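Plasmin and fibronectin-binding protein A (Streptococcus pneumoniae, PDB 4MR0) acts as a fibronectin-dependent surface adhesin and invasin that binds human fibronectin, plasmin, plasminogen and serum albumin, and contains a right-handed parallel beta-helix. Local coordinates at residues S251-I256 against K276-V280; I307-T311 against G323-V329; A348-Q354 against G378-F384. All coordinates share one frame; numbering follows the deposited sequence.

Interaction 1: S251-I256 against K276-V280; sequences SNNVTI and KNVLV
N252 to I256 and K276 to V280 run parallel and in register, V254 beside V278 and I256 beside V280, as equivalent positions on successive coils of a parallel beta-helix. Five backbone bonds join them. Before the corner, K276 N donates to S251 O and N253 N to K276 O, both at 2.9 Å. At the corner itself, where N253 and N277 both take positive phi, V254 N reaches N277 O at 3.1 Å. Beyond it the ladder straightens: L279 N meets V254 O at 2.9 Å, and I256 N meets L279 O at 2.8 Å with 172° at the hydrogen. N277 O also accepts a proton from a water 2.9 Å away, which in turn hydrogen-bonds T255 OG1, so this corner carbonyl is gripped twice.

The side chains of the two corner asparagines lie side by side and point the same way, their amide planes 22° apart, with N253 ND2 3.3 Å from N277 CB. On the inward face V254 and V278 stack in line, V254 CB 4.2 Å from V278 CG1; that methyl stands anti to its own backbone N (chi1 -176°), which also lays it against V254 O. S251 OG and N252 ND2 turn to the preceding coil, bonding T211 OG1 and T211 O respectively.

The pair thus sits between neighbouring coils: strand 211-217 flanks 251-256 on one side, L279 packs on T330 and Q332, and V280 on I331, of strand 329-337 on the next coil, and V254 and I256 pack inside against I248 and F246 of strand 243-252.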
ATOM      1  N   SER A 251     -18.251  -1.858   2.359  1.00 12.61           N
ATOM      2  CA  SER A 251     -18.396  -2.163   3.776  1.00 14.21           C
ATOM      3  C   SER A 251     -18.181  -0.950   4.682  1.00 16.30           C
ATOM      4  O   SER A 251     -17.678   0.094   4.247  1.00 17.36           O
ATOM      5  CB  SER A 251     -17.427  -3.284   4.161  1.00 14.86           C
ATOM      6  OG  SER A 251     -17.934  -4.039   5.246  1.00 18.89           O
ATOM      7  N   ASN A 252     -18.562  -1.103   5.949  1.00 16.44           N
ATOM      8  CA  ASN A 252     -18.448  -0.034   6.938  1.00 17.96           C
ATOM      9  C   ASN A 252     -17.990  -0.584   8.287  1.00 16.89           C
ATOM     10  O   ASN A 252     -18.459  -1.635   8.721  1.00 17.14           O
ATOM     11  CB  ASN A 252     -19.811   0.628   7.131  1.00 21.37           C
ATOM     12  CG  ASN A 252     -20.411   1.131   5.836  1.00 26.10           C
ATOM     13  OD1 ASN A 252     -20.044   2.203   5.346  1.00 30.15           O
ATOM     14  ND2 ASN A 252     -21.340   0.353   5.264  1.00 27.10           N
ATOM     15  N   ASN A 253     -17.086   0.132   8.949  1.00 16.78           N
ATOM     16  CA  ASN A 253     -16.600  -0.279  10.259  1.00 17.55           C
ATOM     17  C   ASN A 253     -16.073  -1.705  10.248  1.00 16.13           C
ATOM     18  O   ASN A 253     -16.660  -2.610  10.842  1.00 15.11           O
ATOM     19  CB  ASN A 253     -17.724  -0.139  11.293  1.00 18.98           C
ATOM     20  CG  ASN A 253     -18.130   1.304  11.514  1.00 24.98           C
ATOM     21  OD1 ASN A 253     -19.309   1.655  11.436  1.00 28.38           O
ATOM     22  ND2 ASN A 253     -17.149   2.151  11.799  1.00 24.78           N
ATOM     23  N   VAL A 254     -14.960  -1.898   9.555  1.00 16.40           N
ATOM     24  CA  VAL A 254     -14.327  -3.207   9.464  1.00 15.60           C
ATOM     25  C   VAL A 254     -12.995  -3.115  10.184  1.00 14.64           C
ATOM     26  O   VAL A 254     -12.222  -2.179   9.955  1.00 15.35           O
ATOM     27  CB  VAL A 254     -14.081  -3.606   7.995  1.00 15.63           C
ATOM     28  CG1 VAL A 254     -13.415  -4.974   7.926  1.00 15.77           C
ATOM     29  CG2 VAL A 254     -15.404  -3.620   7.236  1.00 13.66           C
ATOM     30  N   THR A 255     -12.726  -4.081  11.056  1.00 13.93           N
ATOM     31  CA  THR A 255     -11.479  -4.088  11.814  1.00 15.34           C
ATOM     32  C   THR A 255     -10.727  -5.400  11.654  1.00 15.15           C
ATOM     33  O   THR A 255     -11.269  -6.462  11.945  1.00 15.64           O
ATOM     34  CB  THR A 255     -11.741  -3.876  13.323  1.00 17.27           C
ATOM     35  OG1 THR A 255     -12.377  -2.609  13.523  1.00 20.23           O
ATOM     36  CG2 THR A 255     -10.426  -3.899  14.108  1.00 19.35           C
ATOM     37  N   ILE A 256      -9.488  -5.320  11.176  1.00 12.92           N
ATOM     38  CA  ILE A 256      -8.646  -6.503  11.008  1.00 15.60           C
ATOM     39  C   ILE A 256      -7.411  -6.241  11.864  1.00 15.56           C
ATOM     40  O   ILE A 256      -6.717  -5.249  11.661  1.00 15.86           O
ATOM     41  CB  ILE A 256      -8.200  -6.694   9.538  1.00 16.22           C
ATOM     42  CG1 ILE A 256      -9.411  -7.036   8.659  1.00 17.59           C
ATOM     43  CG2 ILE A 256      -7.151  -7.792   9.452  1.00 17.50           C
ATOM     44  CD1 ILE A 256      -9.082  -7.153   7.182  1.00 19.35           C
ATOM     45  N   LYS A 276     -15.814   2.289   4.150  1.00 11.99           N
ATOM     46  CA  LYS A 276     -15.555   3.360   5.098  1.00 13.22           C
ATOM     47  C   LYS A 276     -15.235   2.875   6.516  1.00 14.97           C
ATOM     48  O   LYS A 276     -15.809   1.896   7.003  1.00 15.34           O
ATOM     49  CB  LYS A 276     -16.769   4.294   5.124  1.00 14.43           C
ATOM     50  CG  LYS A 276     -16.634   5.509   6.035  1.00 17.18           C
ATOM     51  CD  LYS A 276     -17.925   6.324   6.034  1.00 20.46           C
ATOM     52  CE  LYS A 276     -17.815   7.523   6.967  1.00 21.04           C
ATOM     53  NZ  LYS A 276     -19.086   8.302   7.025  1.00 25.62           N
ATOM     54  N   ASN A 277     -14.309   3.565   7.174  1.00 13.22           N
ATOM     55  CA  ASN A 277     -13.920   3.215   8.533  1.00 13.97           C
ATOM     56  C   ASN A 277     -13.319   1.818   8.603  1.00 12.92           C
ATOM     57  O   ASN A 277     -13.844   0.944   9.300  1.00 13.69           O
ATOM     58  CB  ASN A 277     -15.131   3.288   9.469  1.00 14.08           C
ATOM     59  CG  ASN A 277     -15.601   4.710   9.706  1.00 19.46           C
ATOM     60  OD1 ASN A 277     -16.766   4.942  10.031  1.00 22.10           O
ATOM     61  ND2 ASN A 277     -14.693   5.670   9.560  1.00 14.51           N
ATOM     62  N   VAL A 278     -12.228   1.606   7.876  1.00 11.50           N
ATOM     63  CA  VAL A 278     -11.559   0.314   7.885  1.00 12.77           C
ATOM     64  C   VAL A 278     -10.212   0.465   8.571  1.00 13.83           C
ATOM     65  O   VAL A 278      -9.442   1.385   8.272  1.00 13.11           O
ATOM     66  CB  VAL A 278     -11.312  -0.225   6.473  1.00 13.38           C
ATOM     67  CG1 VAL A 278     -10.698  -1.625   6.551  1.00 14.12           C
ATOM     68  CG2 VAL A 278     -12.618  -0.258   5.695  1.00 13.26           C
ATOM     69  N   LEU A 279      -9.937  -0.441   9.497  1.00 12.61           N
ATOM     70  CA  LEU A 279      -8.687  -0.424  10.236  1.00 13.93           C
ATOM     71  C   LEU A 279      -7.967  -1.759  10.094  1.00 13.77           C
ATOM     72  O   LEU A 279      -8.572  -2.815  10.239  1.00 14.68           O
ATOM     73  CB  LEU A 279      -8.959  -0.168  11.727  1.00 12.22           C
ATOM     74  CG  LEU A 279      -7.770  -0.256  12.694  1.00 13.55           C
ATOM     75  CD1 LEU A 279      -6.801   0.889  12.419  1.00 13.73           C
ATOM     76  CD2 LEU A 279      -8.264  -0.188  14.143  1.00 15.97           C
ATOM     77  N   VAL A 280      -6.684  -1.692   9.769  1.00 13.44           N
ATOM     78  CA  VAL A 280      -5.835  -2.874   9.693  1.00 12.60           C
ATOM     79  C   VAL A 280      -4.815  -2.498  10.764  1.00 13.21           C
ATOM     80  O   VAL A 280      -4.149  -1.472  10.649  1.00 14.43           O
ATOM     81  CB  VAL A 280      -5.166  -3.006   8.317  1.00 11.80           C
ATOM     82  CG1 VAL A 280      -4.169  -4.159   8.334  1.00 13.46           C
ATOM     83  CG2 VAL A 280      -6.245  -3.258   7.244  1.00 10.98           C
TER
HETATM   84  O   HOH W   1     -12.917   0.201  11.901  1.00 22.28           O

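Interaction 2: I307-T311 against G323-V329; sequences IEPLT and GKKSENV. With MN (manganese (II) ion), chain G.
A manganese site hangs on the start of this contact, at the end of strand 306-308 where the chain leaves the beta-helix for a loop that returns at 323-329. E308 grips the metal with both carboxylate oxygens, OE2 at 2.3 Å and OE1 at 2.6 Å from the manganese; Q271, Q306 and G314 supply the other protein ligands. Its CG lies between the backbone N and the carbonyl carbon (chi1 67°), and the extended chain beyond carries the carboxylate to the metal. The backbone faces the returning segment: E308 O lies 3.0 Å from S326 OG, a hydroxyl that also has I272 O within bonding reach and accepts from S275 N.

The two arms run nearly antiparallel. L310 N donates to K324 O at 2.7 Å, and G323 N returns a weak bond to L310 O. L310 O also accepts from a water at 2.7 Å, which accepts from K324 N. I307 and V329 meet tip to tip, CD1 of I307 3.9 Å from CG1 of V329, with I307 CG2 touching S326 CB.

Strand 270-273, on the preceding coil, sets I272 against V329 and A273 against E308 and L310; I364 of strand 364-372 closes over I307 and V329.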
ATOM      1  N   ILE A 307      -6.118   0.168  -1.529  1.00 14.21           N
ATOM      2  CA  ILE A 307      -7.218   1.000  -1.064  1.00 13.17           C
ATOM      3  C   ILE A 307      -7.675   1.679  -2.345  1.00 14.72           C
ATOM      4  O   ILE A 307      -6.949   2.483  -2.931  1.00 13.75           O
ATOM      5  CB  ILE A 307      -6.719   2.035  -0.042  1.00 15.35           C
ATOM      6  CG1 ILE A 307      -6.067   1.308   1.138  1.00 14.12           C
ATOM      7  CG2 ILE A 307      -7.880   2.913   0.429  1.00 14.70           C
ATOM      8  CD1 ILE A 307      -5.280   2.231   2.065  1.00 16.80           C
ATOM      9  N   GLU A 308      -8.891   1.374  -2.775  1.00 15.49           N
ATOM     10  CA  GLU A 308      -9.357   1.899  -4.044  1.00 15.85           C
ATOM     11  C   GLU A 308     -10.840   2.219  -4.065  1.00 15.29           C
ATOM     12  O   GLU A 308     -11.578   1.876  -3.143  1.00 16.08           O
ATOM     13  CB  GLU A 308      -9.091   0.831  -5.103  1.00 17.19           C
ATOM     14  CG  GLU A 308      -9.970  -0.411  -4.861  1.00 17.75           C
ATOM     15  CD  GLU A 308      -9.489  -1.658  -5.572  1.00 18.24           C
ATOM     16  OE1 GLU A 308      -9.064  -1.562  -6.743  1.00 19.07           O
ATOM     17  OE2 GLU A 308      -9.557  -2.747  -4.958  1.00 19.87           O
ATOM     18  N   PRO A 309     -11.286   2.921  -5.119  1.00 16.14           N
ATOM     19  CA  PRO A 309     -12.712   3.248  -5.229  1.00 16.41           C
ATOM     20  C   PRO A 309     -13.358   1.958  -5.728  1.00 15.48           C
ATOM     21  O   PRO A 309     -12.660   1.054  -6.187  1.00 15.51           O
ATOM     22  CB  PRO A 309     -12.740   4.380  -6.261  1.00 16.54           C
ATOM     23  CG  PRO A 309     -11.521   4.119  -7.096  1.00 17.09           C
ATOM     24  CD  PRO A 309     -10.487   3.722  -6.063  1.00 15.59           C
ATOM     25  N   LEU A 310     -14.678   1.864  -5.646  1.00 14.35           N
ATOM     26  CA  LEU A 310     -15.365   0.647  -6.055  1.00 15.53           C
ATOM     27  C   LEU A 310     -15.823   0.626  -7.515  1.00 15.56           C
ATOM     28  O   LEU A 310     -16.847   1.222  -7.870  1.00 16.25           O
ATOM     29  CB  LEU A 310     -16.556   0.409  -5.111  1.00 15.85           C
ATOM     30  CG  LEU A 310     -17.347  -0.899  -5.190  1.00 16.75           C
ATOM     31  CD1 LEU A 310     -16.432  -2.097  -4.989  1.00 14.88           C
ATOM     32  CD2 LEU A 310     -18.434  -0.877  -4.111  1.00 15.14           C
ATOM     33  N   THR A 311     -15.046  -0.058  -8.352  1.00 16.06           N
ATOM     34  CA  THR A 311     -15.352  -0.204  -9.778  1.00 16.77           C
ATOM     35  C   THR A 311     -15.135  -1.665 -10.150  1.00 17.58           C
ATOM     36  O   THR A 311     -14.436  -2.393  -9.448  1.00 17.48           O
ATOM     37  CB  THR A 311     -14.424   0.665 -10.674  1.00 17.07           C
ATOM     38  OG1 THR A 311     -13.086   0.154 -10.629  1.00 17.90           O
ATOM     39  CG2 THR A 311     -14.432   2.118 -10.202  1.00 16.04           C
ATOM     40  N   GLY A 323     -17.813   3.926  -8.841  1.00 19.94           N
ATOM     41  CA  GLY A 323     -16.650   4.594  -8.280  1.00 18.71           C
ATOM     42  C   GLY A 323     -16.715   5.103  -6.847  1.00 19.15           C
ATOM     43  O   GLY A 323     -16.025   6.066  -6.502  1.00 18.72           O
ATOM     44  N   LYS A 324     -17.527   4.462  -6.009  1.00 17.52           N
ATOM     45  CA  LYS A 324     -17.655   4.855  -4.605  1.00 16.73           C
ATOM     46  C   LYS A 324     -16.263   4.853  -3.956  1.00 14.85           C
ATOM     47  O   LYS A 324     -15.500   3.906  -4.107  1.00 14.90           O
ATOM     48  CB  LYS A 324     -18.577   3.868  -3.885  1.00 18.76           C
ATOM     49  CG  LYS A 324     -18.951   4.250  -2.469  1.00 21.73           C
ATOM     50  CD  LYS A 324     -19.876   3.205  -1.873  1.00 25.52           C
ATOM     51  CE  LYS A 324     -20.320   3.592  -0.480  1.00 28.50           C
ATOM     52  NZ  LYS A 324     -19.152   3.743   0.429  1.00 34.55           N
ATOM     53  N   LYS A 325     -15.932   5.915  -3.233  1.00 15.41           N
ATOM     54  CA  LYS A 325     -14.619   5.993  -2.607  1.00 15.22           C
ATOM     55  C   LYS A 325     -14.527   5.207  -1.309  1.00 16.15           C
ATOM     56  O   LYS A 325     -15.542   4.800  -0.741  1.00 14.53           O
ATOM     57  CB  LYS A 325     -14.262   7.447  -2.300  1.00 15.62           C
ATOM     58  CG  LYS A 325     -15.048   8.057  -1.130  1.00 16.85           C
ATOM     59  CD  LYS A 325     -14.501   9.446  -0.796  1.00 20.86           C
ATOM     60  CE  LYS A 325     -15.297  10.138   0.301  1.00 22.65           C
ATOM     61  NZ  LYS A 325     -14.731  11.498   0.580  1.00 25.06           N
ATOM     62  N   SER A 326     -13.291   4.970  -0.875  1.00 14.52           N
ATOM     63  CA  SER A 326     -13.031   4.331   0.403  1.00 14.74           C
ATOM     64  C   SER A 326     -12.740   5.573   1.237  1.00 15.25           C
ATOM     65  O   SER A 326     -12.242   6.572   0.714  1.00 15.47           O
ATOM     66  CB  SER A 326     -11.814   3.414   0.333  1.00 13.21           C
ATOM     67  OG  SER A 326     -12.178   2.174  -0.239  1.00 14.37           O
ATOM     68  N   GLU A 327     -13.036   5.524   2.524  1.00 13.60           N
ATOM     69  CA  GLU A 327     -12.869   6.709   3.347  1.00 14.02           C
ATOM     70  C   GLU A 327     -12.561   6.324   4.785  1.00 12.62           C
ATOM     71  O   GLU A 327     -13.075   5.328   5.284  1.00 14.45           O
ATOM     72  CB  GLU A 327     -14.166   7.515   3.241  1.00 14.90           C
ATOM     73  CG  GLU A 327     -14.364   8.633   4.228  1.00 18.87           C
ATOM     74  CD  GLU A 327     -15.747   9.250   4.095  1.00 20.70           C
ATOM     75  OE1 GLU A 327     -16.618   8.635   3.438  1.00 20.75           O
ATOM     76  OE2 GLU A 327     -15.969  10.344   4.653  1.00 26.66           O
ATOM     77  N   ASN A 328     -11.710   7.105   5.443  1.00 10.94           N
ATOM     78  CA  ASN A 328     -11.322   6.823   6.819  1.00 10.84           C
ATOM     79  C   ASN A 328     -10.694   5.430   6.920  1.00 10.85           C
ATOM     80  O   ASN A 328     -11.162   4.576   7.674  1.00  9.87           O
ATOM     81  CB  ASN A 328     -12.530   6.912   7.764  1.00 13.42           C
ATOM     82  CG  ASN A 328     -13.274   8.240   7.652  1.00 17.01           C
ATOM     83  OD1 ASN A 328     -12.718   9.244   7.200  1.00 18.24           O
ATOM     84  ND2 ASN A 328     -14.536   8.250   8.082  1.00 17.07           N
ATOM     85  N   VAL A 329      -9.638   5.199   6.145  1.00  8.98           N
ATOM     86  CA  VAL A 329      -8.940   3.923   6.167  1.00 10.80           C
ATOM     87  C   VAL A 329      -7.611   4.158   6.870  1.00 10.66           C
ATOM     88  O   VAL A 329      -6.882   5.090   6.535  1.00 11.19           O
ATOM     89  CB  VAL A 329      -8.669   3.394   4.743  1.00 11.20           C
ATOM     90  CG1 VAL A 329      -8.010   2.017   4.817  1.00 12.06           C
ATOM     91  CG2 VAL A 329      -9.975   3.319   3.959  1.00 11.90           C
TER
HETATM   92 MN    MN G 705      -8.568  -4.076  -6.547  1.00 23.86          MN
HETATM   93  O   HOH W   2     -19.181   1.728  -6.677  1.00 32.71           O

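Interaction 3: A348-Q354 against G378-F384; sequences AIGTHYQ and GVRFTGF
Backbone bonds carry the first half of this contact between successive coils of the beta-helix: I349 N to G378 O (3.0 Å), R380 N to I349 O (3.0 Å, 163° at the hydrogen) and T351 N to R380 O. G350 CA comes within 3.0 Å of R380 O in a CA-H...O contact, a close approach that the bare CA of this glycine makes possible.

Side-chain packing follows. OG1 of T351 lies anti to the backbone N (chi1 -165°), which turns CG2 obliquely toward F384, 3.5 Å from CE1. F381 CB covers one face of the F384 ring, toward its rim. H352 CB lies 4.1 Å from R380 NH1.

The polar side-chain bonds come last. T382 OG1 donates to Q354 OE1 at 2.7 Å, on a lone pair in the amide plane, while Q354 NE2 is held by D426 O; bonds at both ends fix the rotation of the amide. H352 ND1 bonds E303 OE2. Y353 N and T382 N, both buried here, have no partner in the model.

Strand 306-308 borders 348-354 on the preceding coil, and I349 and V379 point inward onto I366 of strand 364-372.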
ATOM      1  N   ALA A 348       3.729  -2.296  -0.454  1.00 14.88           N
ATOM      2  CA  ALA A 348       2.929  -2.623   0.721  1.00 14.84           C
ATOM      3  C   ALA A 348       1.513  -2.054   0.699  1.00 14.42           C
ATOM      4  O   ALA A 348       0.543  -2.783   0.928  1.00 15.06           O
ATOM      5  CB  ALA A 348       3.650  -2.169   1.996  1.00 14.13           C
ATOM      6  N   ILE A 349       1.391  -0.763   0.406  1.00 13.46           N
ATOM      7  CA  ILE A 349       0.089  -0.103   0.434  1.00 14.34           C
ATOM      8  C   ILE A 349      -0.098   0.914  -0.677  1.00 14.81           C
ATOM      9  O   ILE A 349       0.832   1.649  -1.018  1.00 14.38           O
ATOM     10  CB  ILE A 349      -0.101   0.672   1.771  1.00 15.01           C
ATOM     11  CG1 ILE A 349       0.157  -0.247   2.962  1.00 13.08           C
ATOM     12  CG2 ILE A 349      -1.513   1.257   1.847  1.00 16.52           C
ATOM     13  CD1 ILE A 349       0.297   0.499   4.289  1.00 13.69           C
ATOM     14  N   GLY A 350      -1.305   0.972  -1.233  1.00 13.85           N
ATOM     15  CA  GLY A 350      -1.570   1.971  -2.253  1.00 15.83           C
ATOM     16  C   GLY A 350      -2.588   1.555  -3.288  1.00 15.23           C
ATOM     17  O   GLY A 350      -3.459   0.733  -3.027  1.00 14.85           O
ATOM     18  N   THR A 351      -2.489   2.162  -4.461  1.00 14.92           N
ATOM     19  CA  THR A 351      -3.360   1.826  -5.572  1.00 16.57           C
ATOM     20  C   THR A 351      -2.733   2.406  -6.834  1.00 18.52           C
ATOM     21  O   THR A 351      -1.821   3.237  -6.759  1.00 17.73           O
ATOM     22  CB  THR A 351      -4.805   2.338  -5.370  1.00 17.12           C
ATOM     23  OG1 THR A 351      -5.666   1.672  -6.306  1.00 16.62           O
ATOM     24  CG2 THR A 351      -4.893   3.841  -5.568  1.00 17.87           C
ATOM     25  N   HIS A 352      -3.221   1.976  -7.989  1.00 16.15           N
ATOM     26  CA  HIS A 352      -2.631   2.401  -9.253  1.00 18.56           C
ATOM     27  C   HIS A 352      -3.660   2.733 -10.325  1.00 19.06           C
ATOM     28  O   HIS A 352      -3.355   2.639 -11.514  1.00 19.14           O
ATOM     29  CB  HIS A 352      -1.784   1.256  -9.773  1.00 18.43           C
ATOM     30  CG  HIS A 352      -2.543  -0.033  -9.853  1.00 20.34           C
ATOM     31  ND1 HIS A 352      -2.702  -0.872  -8.769  1.00 20.32           N
ATOM     32  CD2 HIS A 352      -3.265  -0.581 -10.860  1.00 20.80           C
ATOM     33  CE1 HIS A 352      -3.486  -1.881  -9.106  1.00 20.76           C
ATOM     34  NE2 HIS A 352      -3.842  -1.728 -10.369  1.00 22.35           N
ATOM     35  N   TYR A 353      -4.862   3.126  -9.929  1.00 18.53           N
ATOM     36  CA  TYR A 353      -5.894   3.393 -10.917  1.00 19.73           C
ATOM     37  C   TYR A 353      -6.914   4.432 -10.486  1.00 19.53           C
ATOM     38  O   TYR A 353      -7.313   4.481  -9.323  1.00 18.80           O
ATOM     39  CB  TYR A 353      -6.601   2.070 -11.230  1.00 19.96           C
ATOM     40  CG  TYR A 353      -7.777   2.151 -12.176  1.00 21.55           C
ATOM     41  CD1 TYR A 353      -7.593   2.360 -13.540  1.00 21.52           C
ATOM     42  CD2 TYR A 353      -9.081   1.979 -11.707  1.00 23.58           C
ATOM     43  CE1 TYR A 353      -8.680   2.389 -14.418  1.00 22.63           C
ATOM     44  CE2 TYR A 353     -10.174   2.007 -12.576  1.00 24.02           C
ATOM     45  CZ  TYR A 353      -9.964   2.211 -13.929  1.00 23.81           C
ATOM     46  OH  TYR A 353     -11.041   2.228 -14.790  1.00 25.94           O
ATOM     47  N   GLN A 354      -7.327   5.262 -11.441  1.00 19.43           N
ATOM     48  CA  GLN A 354      -8.333   6.288 -11.205  1.00 20.23           C
ATOM     49  C   GLN A 354      -8.829   6.797 -12.553  1.00 20.60           C
ATOM     50  O   GLN A 354      -8.111   6.728 -13.546  1.00 21.07           O
ATOM     51  CB  GLN A 354      -7.762   7.460 -10.386  1.00 19.35           C
ATOM     52  CG  GLN A 354      -6.767   8.351 -11.129  1.00 19.09           C
ATOM     53  CD  GLN A 354      -6.395   9.601 -10.335  1.00 20.26           C
ATOM     54  OE1 GLN A 354      -5.228   9.816 -10.002  1.00 22.89           O
ATOM     55  NE2 GLN A 354      -7.392  10.429 -10.030  1.00 19.80           N
ATOM     56  N   GLY A 378       7.007   1.307  -0.247  1.00 17.71           N
ATOM     57  CA  GLY A 378       6.268   0.988   0.956  1.00 16.95           C
ATOM     58  C   GLY A 378       4.857   1.504   0.724  1.00 17.52           C
ATOM     59  O   GLY A 378       3.861   0.836   1.035  1.00 18.53           O
ATOM     60  N   VAL A 379       4.783   2.700   0.148  1.00 16.04           N
ATOM     61  CA  VAL A 379       3.512   3.366  -0.133  1.00 14.85           C
ATOM     62  C   VAL A 379       3.549   4.017  -1.514  1.00 14.26           C
ATOM     63  O   VAL A 379       4.404   4.857  -1.784  1.00 14.24           O
ATOM     64  CB  VAL A 379       3.234   4.469   0.928  1.00 15.31           C
ATOM     65  CG1 VAL A 379       1.930   5.188   0.625  1.00 13.12           C
ATOM     66  CG2 VAL A 379       3.201   3.847   2.324  1.00 15.10           C
ATOM     67  N   ARG A 380       2.625   3.627  -2.389  1.00 13.86           N
ATOM     68  CA  ARG A 380       2.558   4.194  -3.731  1.00 15.68           C
ATOM     69  C   ARG A 380       1.098   4.317  -4.138  1.00 15.00           C
ATOM     70  O   ARG A 380       0.338   3.349  -4.052  1.00 15.99           O
ATOM     71  CB  ARG A 380       3.310   3.308  -4.728  1.00 16.92           C
ATOM     72  CG  ARG A 380       3.123   3.721  -6.187  1.00 18.06           C
ATOM     73  CD  ARG A 380       4.076   2.951  -7.094  1.00 20.76           C
ATOM     74  NE  ARG A 380       3.908   3.282  -8.508  1.00 21.94           N
ATOM     75  CZ  ARG A 380       3.017   2.714  -9.315  1.00 23.02           C
ATOM     76  NH1 ARG A 380       2.195   1.779  -8.858  1.00 22.87           N
ATOM     77  NH2 ARG A 380       2.961   3.073 -10.590  1.00 24.57           N
ATOM     78  N   PHE A 381       0.705   5.501  -4.596  1.00 14.59           N
ATOM     79  CA  PHE A 381      -0.686   5.707  -4.965  1.00 15.14           C
ATOM     80  C   PHE A 381      -0.931   6.895  -5.886  1.00 14.82           C
ATOM     81  O   PHE A 381      -0.120   7.822  -5.965  1.00 15.17           O
ATOM     82  CB  PHE A 381      -1.516   5.926  -3.692  1.00 13.63           C
ATOM     83  CG  PHE A 381      -1.069   7.120  -2.878  1.00 15.31           C
ATOM     84  CD1 PHE A 381      -0.018   7.011  -1.967  1.00 16.08           C
ATOM     85  CD2 PHE A 381      -1.666   8.366  -3.062  1.00 14.28           C
ATOM     86  CE1 PHE A 381       0.433   8.131  -1.252  1.00 16.38           C
ATOM     87  CE2 PHE A 381      -1.218   9.494  -2.350  1.00 17.06           C
ATOM     88  CZ  PHE A 381      -0.167   9.371  -1.447  1.00 15.83           C
ATOM     89  N   THR A 382      -2.066   6.844  -6.579  1.00 12.80           N
ATOM     90  CA  THR A 382      -2.519   7.926  -7.442  1.00 14.97           C
ATOM     91  C   THR A 382      -4.013   8.025  -7.158  1.00 14.51           C
ATOM     92  O   THR A 382      -4.683   7.007  -7.013  1.00 17.69           O
ATOM     93  CB  THR A 382      -2.306   7.640  -8.963  1.00 13.80           C
ATOM     94  OG1 THR A 382      -2.809   8.745  -9.731  1.00 16.53           O
ATOM     95  CG2 THR A 382      -3.042   6.371  -9.393  1.00 13.51           C
ATOM     96  N   GLY A 383      -4.534   9.241  -7.052  1.00 14.99           N
ATOM     97  CA  GLY A 383      -5.951   9.394  -6.785  1.00 17.39           C
ATOM     98  C   GLY A 383      -6.405   9.327  -5.333  1.00 17.96           C
ATOM     99  O   GLY A 383      -7.475   8.792  -5.051  1.00 18.58           O
ATOM    100  N   PHE A 384      -5.598   9.843  -4.407  1.00 17.75           N
ATOM    101  CA  PHE A 384      -5.976   9.874  -2.986  1.00 15.70           C
ATOM    102  C   PHE A 384      -6.111  11.342  -2.579  1.00 14.93           C
ATOM    103  O   PHE A 384      -5.458  12.209  -3.152  1.00 15.39           O
ATOM    104  CB  PHE A 384      -4.897   9.250  -2.087  1.00 13.63           C
ATOM    105  CG  PHE A 384      -4.932   7.743  -2.010  1.00 14.59           C
ATOM    106  CD1 PHE A 384      -5.829   6.998  -2.773  1.00 14.61           C
ATOM    107  CD2 PHE A 384      -4.030   7.070  -1.187  1.00 12.54           C
ATOM    108  CE1 PHE A 384      -5.824   5.600  -2.719  1.00 15.14           C
ATOM    109  CE2 PHE A 384      -4.015   5.674  -1.123  1.00 15.15           C
ATOM    110  CZ  PHE A 384      -4.917   4.939  -1.895  1.00 14.37           C
TER
HETATM  111  O   HOH W   3      -7.837   6.341  -6.769  1.00 25.63           O

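How the interactions relate
All three contacts stack one coil of the beta-helix on another or close a loop onto it. Interaction 1 is the most regular, a continuous parallel ladder that turns a corner, with asparagines and K276 at least partly exposed on its outer side; interactions 2 and 3 are buried and less regular. Interactions 1 and 2 touch directly, N277 N probably bonding E327 O and V278 N N328 O, so the corner of 276-280 passes its ladder on to 323-329. Interaction 2 meets interaction 3 through I307 N and G350 O, and I307 O packs on T351 and F384. Metal binding enters in interaction 2, where the strand gives way to loop; interaction 3 instead adds aromatic packing and an amide-hydroxyl bond.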